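Local coordinates for protein cysteine protease (Xylella fastidiosa, PDB 3OIS) that probably cleaves peptide bonds as a papain-family cysteine peptidase, and binds uridine diphosphate, at residues Ala196-Gly201 / Val242-Glu247; Phe206-Tyr211 / Phe251-Ser256. One frame throughout, in Å; residues are numbered along the deposited sequence.

Interaction 1. Residues Ala196-Gly201 / Val242-Glu247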
loop_
_atom_site.group_PDB
_atom_site.type_symbol
_atom_site.label_atom_id
_atom_site.label_comp_id
_atom_site.label_asym_id
_atom_site.label_seq_id
_atom_site.Cartn_x
_atom_site.Cartn_y
_atom_site.Cartn_z
ATOM N N ALA A 196 12.103 -5.790 13.092
ATOM C CA ALA A 196 12.921 -4.706 13.651
ATOM C C ALA A 196 12.382 -3.363 13.190
ATOM O O ALA A 196 12.388 -2.376 13.964
ATOM C CB ALA A 196 14.316 -4.831 13.205
ATOM N N CYS A 197 11.929 -3.318 11.926
ATOM C CA CYS A 197 11.328 -2.079 11.401
ATOM C C CYS A 197 10.119 -1.672 12.290
ATOM O O CYS A 197 9.997 -0.518 12.748
ATOM C CB CYS A 197 10.875 -2.316 9.936
ATOM S SG CYS A 197 10.352 -0.831 9.082
ATOM N N LEU A 198 9.219 -2.646 12.505
ATOM C CA LEU A 198 8.022 -2.362 13.294
ATOM C C LEU A 198 8.388 -2.063 14.778
ATOM O O LEU A 198 7.710 -1.249 15.432
ATOM C CB LEU A 198 7.079 -3.562 13.195
ATOM C CG LEU A 198 6.480 -3.779 11.784
ATOM C CD1 LEU A 198 5.936 -5.257 11.740
ATOM C CD2 LEU A 198 5.401 -2.715 11.461
ATOM N N ALA A 199 9.383 -2.786 15.267
ATOM C CA ALA A 199 9.833 -2.598 16.660
ATOM C C ALA A 199 10.289 -1.186 17.039
ATOM O O ALA A 199 10.163 -0.772 18.249
ATOM C CB ALA A 199 10.902 -3.583 17.007
ATOM N N VAL A 200 10.828 -0.450 16.095
ATOM C CA VAL A 200 11.262 0.889 16.375
ATOM C C VAL A 200 10.142 1.862 16.054
ATOM O O VAL A 200 10.333 3.087 16.066
ATOM C CB VAL A 200 12.587 1.288 15.692
ATOM C CG1 VAL A 200 13.726 0.313 16.023
ATOM C CG2 VAL A 200 12.414 1.346 14.140
ATOM N N GLY A 201 8.979 1.312 15.689
ATOM C CA GLY A 201 7.790 2.174 15.423
ATOM C C GLY A 201 7.555 2.627 13.994
ATOM O O GLY A 201 6.769 3.578 13.767
ATOM N N VAL A 242 1.422 -3.119 10.021
ATOM C CA VAL A 242 1.479 -2.266 11.235
ATOM C C VAL A 242 1.830 -3.030 12.441
ATOM O O VAL A 242 1.749 -2.491 13.557
ATOM C CB VAL A 242 0.038 -1.585 11.493
ATOM C CG1 VAL A 242 -0.312 -0.629 10.315
ATOM C CG2 VAL A 242 -1.097 -2.629 11.667
ATOM N N GLY A 243 2.249 -4.271 12.329
ATOM C CA GLY A 243 2.531 -5.042 13.562
ATOM C C GLY A 243 2.738 -6.511 13.348
ATOM O O GLY A 243 2.735 -7.011 12.222
ATOM N N TYR A 244 3.096 -7.234 14.419
ATOM C CA TYR A 244 3.231 -8.685 14.349
ATOM C C TYR A 244 2.964 -9.319 15.721
ATOM O O TYR A 244 2.955 -8.609 16.710
ATOM C CB TYR A 244 4.651 -9.082 13.894
ATOM C CG TYR A 244 5.797 -8.658 14.819
ATOM C CD1 TYR A 244 6.534 -7.497 14.623
ATOM C CD2 TYR A 244 6.140 -9.497 15.864
ATOM C CE1 TYR A 244 7.600 -7.157 15.485
ATOM C CE2 TYR A 244 7.194 -9.196 16.701
ATOM C CZ TYR A 244 7.927 -8.045 16.494
ATOM O OH TYR A 244 9.000 -7.739 17.349
ATOM N N ASP A 245 2.717 -10.617 15.735
ATOM C CA ASP A 245 2.445 -11.293 17.002
ATOM C C ASP A 245 3.059 -12.651 16.937
ATOM O O ASP A 245 2.540 -13.550 16.234
ATOM C CB ASP A 245 0.939 -11.333 17.329
ATOM C CG ASP A 245 0.692 -11.698 18.806
ATOM O OD1 ASP A 245 1.616 -12.257 19.409
ATOM O OD2 ASP A 245 -0.346 -11.345 19.381
ATOM N N ASP A 246 4.180 -12.839 17.651
ATOM C CA ASP A 246 4.786 -14.207 17.753
ATOM C C ASP A 246 3.837 -15.255 18.305
ATOM O O ASP A 246 4.052 -16.438 17.995
ATOM C CB ASP A 246 6.057 -14.239 18.598
ATOM C CG ASP A 246 7.236 -13.633 17.904
ATOM O OD1 ASP A 246 7.183 -13.356 16.661
ATOM O OD2 ASP A 246 8.246 -13.398 18.599
ATOM N N GLU A 247 2.816 -14.866 19.090
ATOM C CA GLU A 247 1.884 -15.841 19.692
ATOM C C GLU A 247 1.179 -16.622 18.592
ATOM O O GLU A 247 0.955 -17.842 18.710
ATOM C CB GLU A 247 0.884 -15.124 20.607
ATOM C CG GLU A 247 -0.141 -16.013 21.400
ATOM C CD GLU A 247 0.537 -16.928 22.429
ATOM O OE1 GLU A 247 1.412 -16.453 23.211
ATOM O OE2 GLU A 247 0.176 -18.139 22.435
#

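Interaction 2. Residues Phe206-Tyr211 / Phe251-Ser256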
loop_
_atom_site.group_PDB
_atom_site.type_symbol
_atom_site.label_atom_id
_atom_site.label_comp_id
_atom_site.label_asym_id
_atom_site.label_seq_id
_atom_site.Cartn_x
_atom_site.Cartn_y
_atom_site.Cartn_z
ATOM N N PHE A 206 4.161 -3.014 1.434
ATOM C CA PHE A 206 4.659 -4.072 0.564
ATOM C C PHE A 206 3.583 -4.596 -0.308
ATOM O O PHE A 206 2.417 -4.231 -0.155
ATOM C CB PHE A 206 5.269 -5.209 1.385
ATOM C CG PHE A 206 4.255 -6.042 2.114
ATOM C CD1 PHE A 206 3.645 -5.530 3.306
ATOM C CD2 PHE A 206 3.878 -7.271 1.627
ATOM C CE1 PHE A 206 2.686 -6.359 3.999
ATOM C CE2 PHE A 206 2.919 -8.100 2.256
ATOM C CZ PHE A 206 2.336 -7.664 3.483
ATOM N N GLY A 207 3.993 -5.401 -1.295
ATOM C CA GLY A 207 3.114 -5.910 -2.336
ATOM C C GLY A 207 2.989 -7.414 -2.157
ATOM O O GLY A 207 3.917 -8.102 -1.672
ATOM N N PHE A 208 1.874 -8.012 -2.507
ATOM C CA PHE A 208 1.838 -9.438 -2.457
ATOM C C PHE A 208 0.846 -10.030 -3.478
ATOM O O PHE A 208 -0.100 -9.333 -3.951
ATOM C CB PHE A 208 1.509 -9.938 -1.020
ATOM C CG PHE A 208 0.147 -9.543 -0.482
ATOM C CD1 PHE A 208 -0.107 -8.247 0.060
ATOM C CD2 PHE A 208 -0.891 -10.494 -0.453
ATOM C CE1 PHE A 208 -1.375 -7.960 0.656
ATOM C CE2 PHE A 208 -2.145 -10.206 0.147
ATOM C CZ PHE A 208 -2.398 -8.925 0.650
ATOM N N SER A 209 1.012 -11.309 -3.776
ATOM C CA SER A 209 0.015 -11.973 -4.641
ATOM C C SER A 209 -1.142 -12.427 -3.818
ATOM O O SER A 209 -0.934 -13.051 -2.752
ATOM C CB SER A 209 0.655 -13.173 -5.338
ATOM O OG SER A 209 1.616 -12.673 -6.274
ATOM N N VAL A 210 -2.318 -12.236 -4.376
ATOM C CA VAL A 210 -3.601 -12.609 -3.726
ATOM C C VAL A 210 -4.199 -13.839 -4.382
ATOM O O VAL A 210 -4.218 -13.899 -5.627
ATOM C CB VAL A 210 -4.615 -11.443 -3.804
ATOM C CG1 VAL A 210 -6.023 -11.891 -3.318
ATOM C CG2 VAL A 210 -4.077 -10.273 -3.069
ATOM N N TYR A 211 -4.629 -14.857 -3.582
ATOM C CA TYR A 211 -5.152 -16.123 -4.152
ATOM C C TYR A 211 -6.621 -16.291 -3.746
ATOM O O TYR A 211 -7.090 -15.667 -2.750
ATOM C CB TYR A 211 -4.334 -17.309 -3.609
ATOM C CG TYR A 211 -2.984 -17.372 -4.272
ATOM C CD1 TYR A 211 -2.774 -18.282 -5.341
ATOM C CD2 TYR A 211 -1.964 -16.506 -3.922
ATOM C CE1 TYR A 211 -1.559 -18.360 -5.942
ATOM C CE2 TYR A 211 -0.743 -16.578 -4.547
ATOM C CZ TYR A 211 -0.551 -17.515 -5.552
ATOM O OH TYR A 211 0.641 -17.560 -6.236
ATOM N N PHE A 251 1.786 -11.306 10.832
ATOM C CA PHE A 251 1.930 -9.853 10.732
ATOM C C PHE A 251 0.562 -9.240 10.538
ATOM O O PHE A 251 -0.345 -9.839 9.904
ATOM C CB PHE A 251 2.845 -9.449 9.531
ATOM C CG PHE A 251 4.307 -9.680 9.786
ATOM C CD1 PHE A 251 5.119 -8.637 10.178
ATOM C CD2 PHE A 251 4.845 -10.911 9.593
ATOM C CE1 PHE A 251 6.474 -8.773 10.404
ATOM C CE2 PHE A 251 6.256 -11.127 9.852
ATOM C CZ PHE A 251 7.069 -10.050 10.243
ATOM N N ARG A 252 0.371 -8.068 11.151
ATOM C CA ARG A 252 -0.937 -7.377 11.065
ATOM C C ARG A 252 -0.901 -6.411 9.896
ATOM O O ARG A 252 0.028 -5.591 9.767
ATOM C CB ARG A 252 -1.115 -6.540 12.344
ATOM C CG ARG A 252 -2.494 -5.891 12.496
ATOM C CD ARG A 252 -3.472 -7.004 12.684
ATOM N NE ARG A 252 -4.746 -6.427 13.158
ATOM C CZ ARG A 252 -5.864 -7.142 13.362
ATOM N NH1 ARG A 252 -5.941 -8.447 12.993
ATOM N NH2 ARG A 252 -6.953 -6.540 13.910
ATOM N N ILE A 253 -1.902 -6.537 9.022
ATOM C CA ILE A 253 -1.959 -5.674 7.814
ATOM C C ILE A 253 -3.220 -4.797 7.815
ATOM O O ILE A 253 -4.300 -5.259 8.105
ATOM C CB ILE A 253 -1.732 -6.509 6.512
ATOM C CG1 ILE A 253 -2.746 -7.562 6.382
ATOM C CG2 ILE A 253 -0.311 -7.201 6.490
ATOM C CD1 ILE A 253 -2.733 -8.147 4.945
ATOM N N ARG A 254 -3.045 -3.519 7.478
ATOM C CA ARG A 254 -4.135 -2.558 7.221
ATOM C C ARG A 254 -4.524 -2.728 5.808
ATOM O O ARG A 254 -3.747 -2.459 4.890
ATOM C CB ARG A 254 -3.529 -1.188 7.458
ATOM C CG ARG A 254 -4.542 -0.035 7.256
ATOM C CD ARG A 254 -3.817 1.330 7.359
ATOM N NE ARG A 254 -4.633 2.359 6.794
ATOM C CZ ARG A 254 -5.628 3.034 7.428
ATOM N NH1 ARG A 254 -5.912 2.791 8.728
ATOM N NH2 ARG A 254 -6.338 3.960 6.781
ATOM N N ASN A 255 -5.749 -3.220 5.583
ATOM C CA ASN A 255 -6.235 -3.362 4.174
ATOM C C ASN A 255 -6.979 -2.048 3.782
ATOM O O ASN A 255 -7.091 -1.128 4.644
ATOM C CB ASN A 255 -7.082 -4.588 4.017
ATOM C CG ASN A 255 -7.046 -5.156 2.586
ATOM O OD1 ASN A 255 -6.623 -4.479 1.655
ATOM N ND2 ASN A 255 -7.461 -6.407 2.432
ATOM N N SER A 256 -7.415 -1.913 2.532
ATOM C CA SER A 256 -8.046 -0.717 1.998
ATOM C C SER A 256 -9.366 -1.129 1.354
ATOM O O SER A 256 -9.733 -0.621 0.301
ATOM C CB SER A 256 -7.086 -0.050 0.983
ATOM O OG SER A 256 -6.595 -1.063 0.072
#

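Interaction 1. Residues Ala196-Gly201 / Val242-Glu247
The carbonyl O of Leu198 takes the backbone N of Gly201 at 2.9 Å. This closes helix 191-199 in a Schellman motif, while the Leu198 side chain packs against Val242, Gly243 and Tyr244 of a papain-like barrel strand. The helix thus covers the end of strand 233-245. With CG anti to its own carbonyl carbon (chi1 -67°), Leu198 spreads its two methyls over the strand. CD2 lies on the peptide between Val242 and Gly243, 3.6 Å from Gly243 N. That nitrogen is buried here and has no hydrogen-bond partner in the model. CD1 meets the Tyr244 ring at its edge, in the ring plane, 3.7 Å from Tyr244 CD1. The two side chains run past each other in opposite directions. Tyr244 OH is bonded to the carbonyl of Pro58, which fixes the far end of the ring. Val61 of strand 60-62 packs on both side chains. Beyond the strand, Asp246 OD1 is held by Lys195 of the same helix and by Tyr271. The chain turns there through an Asx turn: Glu247 N reaches Asp245 OD1 at 2.9 Å, from above the carboxylate plane.

Interaction 2. Residues Phe206-Tyr211 / Phe251-Ser256
Ile253 sends its two branches to two phenylalanines of strand 204-211. Its CG2 methyl meets Phe206 at the ring edge, in the ring plane. It sits about equally far from two ring atoms, 4.0 Å from Phe206 CE1 and 4.0 Å from Phe206 CZ. The two side chains cross at about a right angle. The longer branch goes to the second ring. Ile253 CG1 lies between the backbone N and the carbonyl carbon (chi1 59°), and CD1 at its end comes within 4.4 Å of Phe208 CZ. This approach is oblique and looser than the first.

Both rings belong to residues on the same side of the strand, two positions apart. They also touch each other, with Phe206 CE2 at 3.7 Å from Phe208 CD1. Ile253 therefore meets two rings that are in contact with each other, one at its edge and one obliquely. The contact is wholly apolar and buried, with no hydrogen bond between the segments. The strands are not sheet neighbours: the nearest CA atoms, those of Phe206 and Ile253, are 9.9 Å apart. The side chains fill the inside of a curled antiparallel sheet, in keeping with the barrel-like domain of papain relatives. Asn255 follows the strand and touches His237, consistent with the Asn-His pair of this family.

Strand 233-245 pairs with both strands and so links them. Met269 of strand 266-270 packs on both phenylalanines, and the Phe283 ring lies nearly parallel to that of Phe206. Helix 271-274 adds Ile274 against Phe206 and Tyr273 against Phe208.

How the interactions relate
The centres of the two interactions lie 15 Å apart, and both contacts reach the same antiparallel sheet. Their segments alternate along the chain: 196-201, 206-211, 242-247, 251-256. Helix 191-199 leads into strand 204-211, and strand 233-245 leads into strand 250-254. Strand 233-245 pairs with both strands of interaction 2. The contacts meet at Phe251 and Arg252. Phe251 CD1 packs on Gly243 O and Tyr244 CB, while Gly243 O to Arg252 N and Val242 N to Arg252 O, each 2.8 Å, are probable hydrogen bonds. Interaction 1 sets a helix against the sheet, whereas interaction 2 joins two non-neighbouring strands across its interior. Both belong to the papain-like barrel domain and lie away from the UDP pocket.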